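Local coordinates for Two-component insecticidal protein 16 kDa unit (Alcaligenes faecalis, PDB 5V3S), which serves as the 16 kDa aegerolysin-family unit of a two-component insecticidal protein that kills corn rootworm, at residues Q18-T23 and G136-T141; F31-A36 and G85-Y90; F97-D102 and D111-K116. All coordinates share one frame; numbering follows the deposited sequence.

Contact 1: Q18-T23 and G136-T141. Unlike the reference sequence in segment 18-23: Met-20 (reference Ile).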
# COMPACT_ATOMS: atom_id res chain seq x y z
N GLN A 18 -6.22 6.83 13.38
CA GLN A 18 -5.81 7.04 11.97
C GLN A 18 -5.09 5.77 11.51
O GLN A 18 -4.13 5.32 12.12
CB GLN A 18 -4.93 8.27 11.85
CG GLN A 18 -4.43 8.53 10.44
CD GLN A 18 -5.59 8.62 9.45
OE1 GLN A 18 -6.26 7.62 9.18
NE2 GLN A 18 -5.91 9.83 9.03
N TRP A 19 -5.64 5.11 10.48
CA TRP A 19 -5.15 3.80 10.14
C TRP A 19 -5.52 3.57 8.67
O TRP A 19 -6.44 4.22 8.11
CB TRP A 19 -5.73 2.70 11.00
CG TRP A 19 -7.22 2.56 10.81
CD1 TRP A 19 -8.19 3.29 11.46
CD2 TRP A 19 -7.92 1.68 9.91
NE1 TRP A 19 -9.44 2.92 11.02
CE2 TRP A 19 -9.30 1.93 10.06
CE3 TRP A 19 -7.50 0.74 8.96
CZ2 TRP A 19 -10.27 1.25 9.33
CZ3 TRP A 19 -8.49 0.03 8.23
CH2 TRP A 19 -9.84 0.29 8.41
N MSE A 20 -4.74 2.69 8.06
CA MSE A 20 -4.99 2.30 6.68
C MSE A 20 -4.63 0.82 6.58
O MSE A 20 -3.76 0.31 7.30
CB MSE A 20 -4.17 3.16 5.67
CG MSE A 20 -2.63 3.19 5.80
SE MSE A 20 -1.85 1.60 4.85
CE MSE A 20 -1.72 2.67 3.21
N GLU A 21 -5.29 0.12 5.67
CA GLU A 21 -4.82 -1.20 5.29
C GLU A 21 -4.94 -1.27 3.78
O GLU A 21 -5.98 -0.94 3.26
CB GLU A 21 -5.58 -2.39 5.93
CG GLU A 21 -5.29 -2.52 7.41
CD GLU A 21 -5.63 -3.84 8.04
OE1 GLU A 21 -6.05 -4.77 7.28
OE2 GLU A 21 -5.43 -3.91 9.30
N ILE A 22 -3.85 -1.66 3.12
CA ILE A 22 -3.80 -1.67 1.65
C ILE A 22 -3.55 -3.13 1.20
O ILE A 22 -2.62 -3.76 1.63
CB ILE A 22 -2.87 -0.61 1.05
CG1 ILE A 22 -2.98 -0.58 -0.44
CG2 ILE A 22 -1.44 -0.81 1.40
CD1 ILE A 22 -2.59 0.74 -1.03
N THR A 23 -4.40 -3.62 0.32
CA THR A 23 -4.27 -5.01 -0.11
C THR A 23 -3.92 -4.91 -1.60
O THR A 23 -4.62 -4.21 -2.32
CB THR A 23 -5.57 -5.80 0.17
OG1 THR A 23 -5.77 -5.88 1.55
CG2 THR A 23 -5.44 -7.18 -0.34
N GLY A 136 -8.61 4.14 6.15
CA GLY A 136 -9.44 2.96 5.93
C GLY A 136 -8.80 1.88 5.04
O GLY A 136 -7.63 1.79 4.99
N ASN A 137 -9.62 1.08 4.38
CA ASN A 137 -9.19 -0.04 3.56
C ASN A 137 -8.99 0.45 2.11
O ASN A 137 -9.84 1.17 1.55
CB ASN A 137 -10.21 -1.18 3.57
CG ASN A 137 -10.43 -1.77 4.96
OD1 ASN A 137 -9.60 -2.47 5.47
ND2 ASN A 137 -11.50 -1.37 5.64
N ILE A 138 -7.91 -0.00 1.47
CA ILE A 138 -7.60 0.40 0.09
C ILE A 138 -7.21 -0.93 -0.59
O ILE A 138 -6.57 -1.76 0.04
CB ILE A 138 -6.32 1.34 0.03
CG1 ILE A 138 -6.48 2.60 0.95
CG2 ILE A 138 -5.96 1.74 -1.38
CD1 ILE A 138 -5.19 3.18 1.53
N PHE A 139 -7.52 -1.04 -1.87
CA PHE A 139 -7.39 -2.25 -2.68
C PHE A 139 -6.74 -1.82 -3.97
O PHE A 139 -7.20 -0.93 -4.63
CB PHE A 139 -8.81 -2.77 -2.95
CG PHE A 139 -8.94 -4.04 -3.76
CD1 PHE A 139 -8.12 -5.14 -3.58
CD2 PHE A 139 -10.04 -4.19 -4.62
CE1 PHE A 139 -8.34 -6.33 -4.27
CE2 PHE A 139 -10.26 -5.36 -5.32
CZ PHE A 139 -9.43 -6.45 -5.12
N ILE A 140 -5.62 -2.48 -4.34
CA ILE A 140 -5.01 -2.29 -5.68
C ILE A 140 -4.93 -3.68 -6.36
O ILE A 140 -4.48 -4.57 -5.75
CB ILE A 140 -3.62 -1.66 -5.60
CG1 ILE A 140 -3.71 -0.31 -4.83
CG2 ILE A 140 -3.02 -1.51 -7.01
CD1 ILE A 140 -2.37 0.38 -4.72
N THR A 141 -5.44 -3.78 -7.56
CA THR A 141 -5.32 -4.90 -8.45
C THR A 141 -4.28 -4.55 -9.50
O THR A 141 -4.15 -3.42 -10.04
CB THR A 141 -6.70 -5.36 -9.04
OG1 THR A 141 -7.36 -4.23 -9.70
CG2 THR A 141 -7.66 -5.88 -7.90

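Contact 2: F31-A36 and G85-Y90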
# COMPACT_ATOMS: atom_id res chain seq x y z
N PHE A 31 4.99 -10.59 -8.29
CA PHE A 31 5.46 -9.24 -8.15
C PHE A 31 6.10 -9.11 -6.77
O PHE A 31 5.88 -9.98 -5.93
CB PHE A 31 4.23 -8.26 -8.18
CG PHE A 31 3.51 -8.22 -9.51
CD1 PHE A 31 2.65 -9.23 -9.89
CD2 PHE A 31 3.66 -7.16 -10.36
CE1 PHE A 31 1.91 -9.12 -11.10
CE2 PHE A 31 3.00 -7.06 -11.57
CZ PHE A 31 2.12 -8.07 -11.95
N LYS A 32 6.91 -8.05 -6.62
CA LYS A 32 7.78 -7.83 -5.46
C LYS A 32 7.54 -6.43 -4.90
O LYS A 32 7.65 -5.44 -5.69
CB LYS A 32 9.23 -7.95 -5.86
CG LYS A 32 10.25 -7.82 -4.73
CD LYS A 32 11.67 -7.94 -5.29
CE LYS A 32 12.04 -6.84 -6.32
NZ LYS A 32 13.52 -6.74 -6.65
N VAL A 33 7.30 -6.37 -3.57
CA VAL A 33 7.26 -5.06 -2.87
C VAL A 33 8.68 -4.57 -2.60
O VAL A 33 9.52 -5.30 -2.07
CB VAL A 33 6.41 -5.12 -1.60
CG1 VAL A 33 6.36 -3.75 -1.00
CG2 VAL A 33 5.00 -5.72 -1.84
N GLU A 34 8.99 -3.30 -2.90
CA GLU A 34 10.28 -2.75 -2.49
C GLU A 34 10.04 -1.27 -2.19
O GLU A 34 8.99 -0.69 -2.51
CB GLU A 34 11.34 -2.86 -3.59
CG GLU A 34 11.80 -4.20 -3.96
CD GLU A 34 12.62 -4.91 -2.92
OE1 GLU A 34 13.23 -4.34 -1.98
OE2 GLU A 34 12.63 -6.16 -3.06
N GLY A 35 11.04 -0.67 -1.56
CA GLY A 35 10.99 0.75 -1.36
C GLY A 35 10.04 1.22 -0.23
O GLY A 35 9.72 2.43 -0.13
N ALA A 36 9.54 0.30 0.61
CA ALA A 36 8.62 0.73 1.66
C ALA A 36 9.32 1.66 2.68
O ALA A 36 10.44 1.38 3.13
CB ALA A 36 8.02 -0.49 2.39
N GLY A 85 3.63 7.57 4.36
CA GLY A 85 4.65 6.63 3.82
C GLY A 85 4.34 6.26 2.39
O GLY A 85 3.43 6.84 1.73
N GLY A 86 5.01 5.18 1.94
CA GLY A 86 4.84 4.69 0.58
C GLY A 86 5.59 3.38 0.35
O GLY A 86 6.34 2.86 1.21
N PHE A 87 5.41 2.85 -0.88
CA PHE A 87 6.11 1.64 -1.32
C PHE A 87 5.93 1.55 -2.82
O PHE A 87 5.06 2.21 -3.39
CB PHE A 87 5.59 0.34 -0.66
CG PHE A 87 4.16 0.01 -0.97
CD1 PHE A 87 3.12 0.60 -0.23
CD2 PHE A 87 3.81 -0.85 -2.08
CE1 PHE A 87 1.83 0.33 -0.53
CE2 PHE A 87 2.45 -1.13 -2.36
CZ PHE A 87 1.48 -0.50 -1.57
N SER A 88 6.65 0.63 -3.41
CA SER A 88 6.72 0.42 -4.85
C SER A 88 6.53 -1.06 -5.17
O SER A 88 6.76 -1.92 -4.35
CB SER A 88 8.02 0.96 -5.50
OG SER A 88 8.23 2.39 -5.24
N LEU A 89 6.01 -1.32 -6.34
CA LEU A 89 5.85 -2.76 -6.70
C LEU A 89 6.54 -2.95 -8.01
O LEU A 89 6.38 -2.15 -8.93
CB LEU A 89 4.44 -3.15 -6.94
CG LEU A 89 4.10 -4.61 -7.11
CD1 LEU A 89 4.22 -5.39 -5.86
CD2 LEU A 89 2.72 -4.76 -7.67
N TYR A 90 7.22 -4.06 -8.11
CA TYR A 90 8.00 -4.40 -9.30
C TYR A 90 7.51 -5.75 -9.88
O TYR A 90 6.91 -6.58 -9.18
CB TYR A 90 9.46 -4.57 -8.93
CG TYR A 90 10.09 -3.32 -8.45
CD1 TYR A 90 9.86 -2.88 -7.15
CD2 TYR A 90 10.88 -2.57 -9.26
CE1 TYR A 90 10.38 -1.66 -6.70
CE2 TYR A 90 11.40 -1.36 -8.82
CZ TYR A 90 11.14 -0.93 -7.52
OH TYR A 90 11.75 0.27 -7.12

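Contact 3: F97-D102 and D111-K116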
# COMPACT_ATOMS: atom_id res chain seq x y z
N PHE A 97 4.35 0.22 -10.23
CA PHE A 97 3.72 1.45 -9.58
C PHE A 97 4.45 1.91 -8.33
O PHE A 97 5.26 1.22 -7.76
CB PHE A 97 2.22 1.35 -9.27
CG PHE A 97 1.83 0.41 -8.12
CD1 PHE A 97 1.98 0.74 -6.81
CD2 PHE A 97 1.20 -0.82 -8.37
CE1 PHE A 97 1.56 -0.10 -5.78
CE2 PHE A 97 0.79 -1.65 -7.38
CZ PHE A 97 0.98 -1.30 -6.05
N GLU A 98 4.22 3.16 -8.01
CA GLU A 98 4.68 3.79 -6.79
C GLU A 98 3.41 4.25 -6.10
O GLU A 98 2.46 4.75 -6.78
CB GLU A 98 5.59 4.96 -7.07
CG GLU A 98 6.94 4.51 -7.66
CD GLU A 98 7.70 5.66 -8.30
OE1 GLU A 98 7.11 6.64 -8.81
OE2 GLU A 98 8.88 5.60 -8.20
N TYR A 99 3.32 3.95 -4.79
CA TYR A 99 2.18 4.42 -4.03
C TYR A 99 2.65 5.30 -2.84
O TYR A 99 3.72 5.07 -2.29
CB TYR A 99 1.35 3.23 -3.54
CG TYR A 99 0.07 3.66 -2.87
CD1 TYR A 99 -0.94 4.35 -3.61
CD2 TYR A 99 -0.09 3.47 -1.50
CE1 TYR A 99 -2.11 4.77 -2.95
CE2 TYR A 99 -1.23 3.82 -0.88
CZ TYR A 99 -2.23 4.49 -1.60
OH TYR A 99 -3.33 4.90 -0.87
N TYR A 100 1.83 6.26 -2.44
CA TYR A 100 2.19 7.21 -1.33
C TYR A 100 0.93 7.65 -0.69
O TYR A 100 -0.12 7.80 -1.37
CB TYR A 100 2.98 8.45 -1.88
CG TYR A 100 3.06 9.66 -0.92
CD1 TYR A 100 3.95 9.65 0.11
CD2 TYR A 100 2.16 10.76 -1.01
CE1 TYR A 100 4.00 10.65 1.06
CE2 TYR A 100 2.23 11.80 -0.08
CZ TYR A 100 3.19 11.73 0.95
OH TYR A 100 3.31 12.69 1.89
N TRP A 101 0.96 7.76 0.65
CA TRP A 101 -0.19 8.22 1.42
C TRP A 101 0.29 9.20 2.52
O TRP A 101 1.42 9.15 2.96
CB TRP A 101 -0.94 7.02 2.03
CG TRP A 101 -0.14 6.29 3.06
CD1 TRP A 101 -0.09 6.56 4.39
CD2 TRP A 101 0.75 5.19 2.86
NE1 TRP A 101 0.75 5.73 5.02
CE2 TRP A 101 1.30 4.87 4.10
CE3 TRP A 101 1.07 4.39 1.76
CZ2 TRP A 101 2.23 3.83 4.27
CZ3 TRP A 101 2.00 3.38 1.93
CH2 TRP A 101 2.52 3.07 3.18
N ASP A 102 -0.60 10.12 2.88
CA ASP A 102 -0.33 11.05 3.94
C ASP A 102 -1.63 11.18 4.64
O ASP A 102 -2.57 11.74 4.10
CB ASP A 102 0.21 12.36 3.37
CG ASP A 102 0.50 13.36 4.48
OD1 ASP A 102 0.79 12.92 5.61
OD2 ASP A 102 0.41 14.57 4.21
N ASP A 111 -3.57 10.72 -0.98
CA ASP A 111 -2.64 9.68 -1.51
C ASP A 111 -2.31 9.92 -2.95
O ASP A 111 -2.72 10.92 -3.57
CB ASP A 111 -3.27 8.31 -1.24
CG ASP A 111 -4.45 7.97 -2.19
OD1 ASP A 111 -4.77 8.78 -3.16
OD2 ASP A 111 -5.00 6.86 -1.92
N GLU A 112 -1.54 9.02 -3.53
CA GLU A 112 -1.15 9.19 -4.91
C GLU A 112 -0.61 7.88 -5.35
O GLU A 112 0.24 7.33 -4.66
CB GLU A 112 -0.05 10.22 -5.04
CG GLU A 112 0.58 10.29 -6.42
CD GLU A 112 -0.10 11.28 -7.29
OE1 GLU A 112 -1.31 11.53 -7.11
OE2 GLU A 112 0.61 11.83 -8.16
N LEU A 113 -1.15 7.42 -6.46
CA LEU A 113 -0.71 6.15 -7.14
C LEU A 113 -0.19 6.49 -8.49
O LEU A 113 -0.91 7.01 -9.35
CB LEU A 113 -1.88 5.21 -7.31
CG LEU A 113 -1.58 4.03 -8.24
CD1 LEU A 113 -0.68 3.04 -7.47
CD2 LEU A 113 -2.83 3.39 -8.66
N THR A 114 1.10 6.28 -8.68
CA THR A 114 1.80 6.55 -9.89
C THR A 114 2.02 5.24 -10.64
O THR A 114 2.90 4.45 -10.25
CB THR A 114 3.18 7.22 -9.57
OG1 THR A 114 3.04 8.37 -8.66
CG2 THR A 114 3.88 7.72 -10.84
N VAL A 115 1.33 5.05 -11.79
CA VAL A 115 1.54 3.82 -12.54
C VAL A 115 2.63 4.09 -13.55
O VAL A 115 2.58 5.06 -14.35
CB VAL A 115 0.25 3.35 -13.25
CG1 VAL A 115 0.55 2.08 -14.10
CG2 VAL A 115 -0.84 3.14 -12.25
N LYS A 116 3.61 3.21 -13.55
CA LYS A 116 4.83 3.46 -14.33
C LYS A 116 4.83 2.73 -15.67
O LYS A 116 5.55 3.12 -16.58
CB LYS A 116 6.07 3.10 -13.49
CG LYS A 116 6.20 4.07 -12.28
CD LYS A 116 6.62 5.42 -12.81
CE LYS A 116 8.11 5.55 -12.99
NZ LYS A 116 8.51 6.97 -13.34
O HOH W 1 8.47 7.77 -10.76
O HOH W 2 5.96 8.65 -7.80

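Contact 1: Q18-T23 and G136-T141
Five backbone hydrogen bonds tie Trp-19 through Thr-23 to Gly-136 through Ile-140, and they fix two parallel neighbours. Gly-136 N reaches Trp-19 O at 2.9 Å, Glu-21 sits between Gly-136 O and Ile-138 N, and Thr-23 between Ile-138 O and Ile-140 N. The last of these, Ile-140 N to Thr-23 O at 2.8 Å, is close to straight, with 171° at the hydrogen. CA-H...O contacts add to the same carbonyl oxygens, among them Ile-22 CA to Ile-138 O at 3.2 Å.

This is the parallel step in a mixed sheet, one wall of the aegerolysin beta-sandwich. On its other edge strand 19-27 bonds to strand 68-74, through the backbones of Met-20 and Ile-22, while Phe-139 pairs with Lys-126 of strand 121-126.

The Trp-19 ring lies over Gly-136, whose CA is 3.8 Å from the centroid of the six-membered ring, a CH-pi contact made over the face. Asn-137 brings its amide to the rim, ND2 3.6 Å from Trp-19 CH2, with the two planes 72° apart. Lys-49 adds a cation-pi contact to the same indole. Thr-23 OG1, on the face shared with Glu-21, hydrogen-bonds to Thr-70.

The face of Ile-22 and Ile-138 is apolar. Ile-22 has CG1 anti to its backbone N (chi1 -173°), and CD1 beyond it comes within 3.5 Å of Ile-138 CG2 and also meets Ile-140 CD1. Selenomethionine Met-20, bent at chi2 and chi3, touches Ile-138 CD1 with CE at 3.9 Å.

Contact 2: F31-A36 and G85-Y90
The Tyr-90 ring has Lys-32 O in its plane at the edge, 3.7 Å from CD1, and Glu-34 comes in obliquely, its CB 3.5 Å from Tyr-90 CE1. The Glu-34 side chain crosses the ring at about a right angle, then bends at chi2 (-69°) and leads away from strand 85-90. Lys-32 NZ stands off one side of the ring, 5.6 Å from its centroid, too far for more than a weak cation-pi attraction; it also makes a long salt bridge with Glu-34.

Phe-31 lies with the other, buried face of the strands. Tyr-90 O approaches its ring obliquely at CD2, as does Leu-89 CD2, and Phe-31 CB rests 3.7 Å from Leu-89 CD1. Leu-89 runs across Phe-31 at roughly a right angle while the same CD1 meets Val-33 CG2. Further along, Val-33 CG1 sits 4.0 Å from Phe-87 CD2, again obliquely, and the CB atoms of Ala-36 and Phe-87 touch.

The backbones pair antiparallel. Lys-32 and Tyr-90 exchange two hydrogen bonds, the shorter 2.8 Å from Tyr-90 N to Lys-32 O, and Glu-34 does likewise with Ser-88. Next comes a beta bulge, Gly-35 (at a positive phi of 77°) and Ala-36 opposite Phe-87; Ala-36 N turns to Asn-59, and pairing resumes between Gly-86 and Tyr-37.

The two faces thus differ in chemistry. Lys-32, Glu-34, Ser-88 and Tyr-90 present polar, partly exposed groups, whereas Phe-31, Val-33, Phe-87 and Leu-89 supply hydrocarbon to the interior of the sandwich, where Ile-24 of strand 19-27 meets both Phe-87 and Leu-89.

Contact 3: F97-D102 and D111-K116
Phe-97 to Trp-101 and Asp-111 to Val-115 pair as the two arms of the beta hairpin 94-103/110-115, almost exactly antiparallel at 176°. Glu-98 and Thr-114 form one hydrogen-bonded pair, Thr-114 N to Glu-98 O measuring 2.8 Å, and Tyr-100 and Glu-112 form the next. The bonds of this second pair are more bent, 135° at the hydrogen for Tyr-100 N to Glu-112 O.

Tyr-99 makes the direct side-chain hydrogen bond. Its hydroxyl OH donates to Asp-111 OD2 at 2.8 Å, on the anti side of the carboxylate and 29° out of its plane. Asp-111 OD2 also takes a hydrogen bond from Gly-129 N and a salt bridge from Lys-125, and so has three partners; the nearby lysine would be expected to favour the charged carboxylate. The same Tyr-99 ring has Leu-113 CB in plane at its edge, 3.9 Å from CD1.

In its antiparallel sheet, strand 110-115 is an edge strand within this chain, and strand 94-103 bonds on its other side to 83-91. The face bearing Phe-97, Tyr-99 and Trp-101 looks toward the second sheet of the sandwich. There Leu-113 CD1 approaches the Phe-97 ring obliquely, 3.6 Å from Phe-97 CD1, and also lies against Glu-98 O.

On the opposite face Glu-98 and Thr-114 run side by side, pointing the same way. One water donates to Glu-98 OE1 and accepts from Lys-116 NZ, the latter at 2.7 Å, bridging two opposite charges whose atoms OE1 and NZ are themselves 4.8 Å apart. A second water lies between Glu-98 OE1 and Thr-114 OG1, though its contact to OE1 is unusually short.

Overall arrangement
The three contacts sample both sheets of the sandwich and the core between them. Contacts 2 and 3 belong to the same antiparallel sheet, their centres about 10 Å apart, and adjoin where strand 83-91 meets 94-103: Phe-87 O lies 2.8 Å from Tyr-99 N, a probable hydrogen bond. Contact 1 lies in the facing sheet, its centre about 14 Å from that of contact 2 and about 13 Å from that of contact 3. Ile-22 bridges to both, its CD1 3.4 Å from Tyr-99 CE2 and its CG2 4.0 Å from Phe-87 CE1. Met-20 CE packs on Trp-101 CD2 at 3.6 Å, and Ile-140 meets Phe-97.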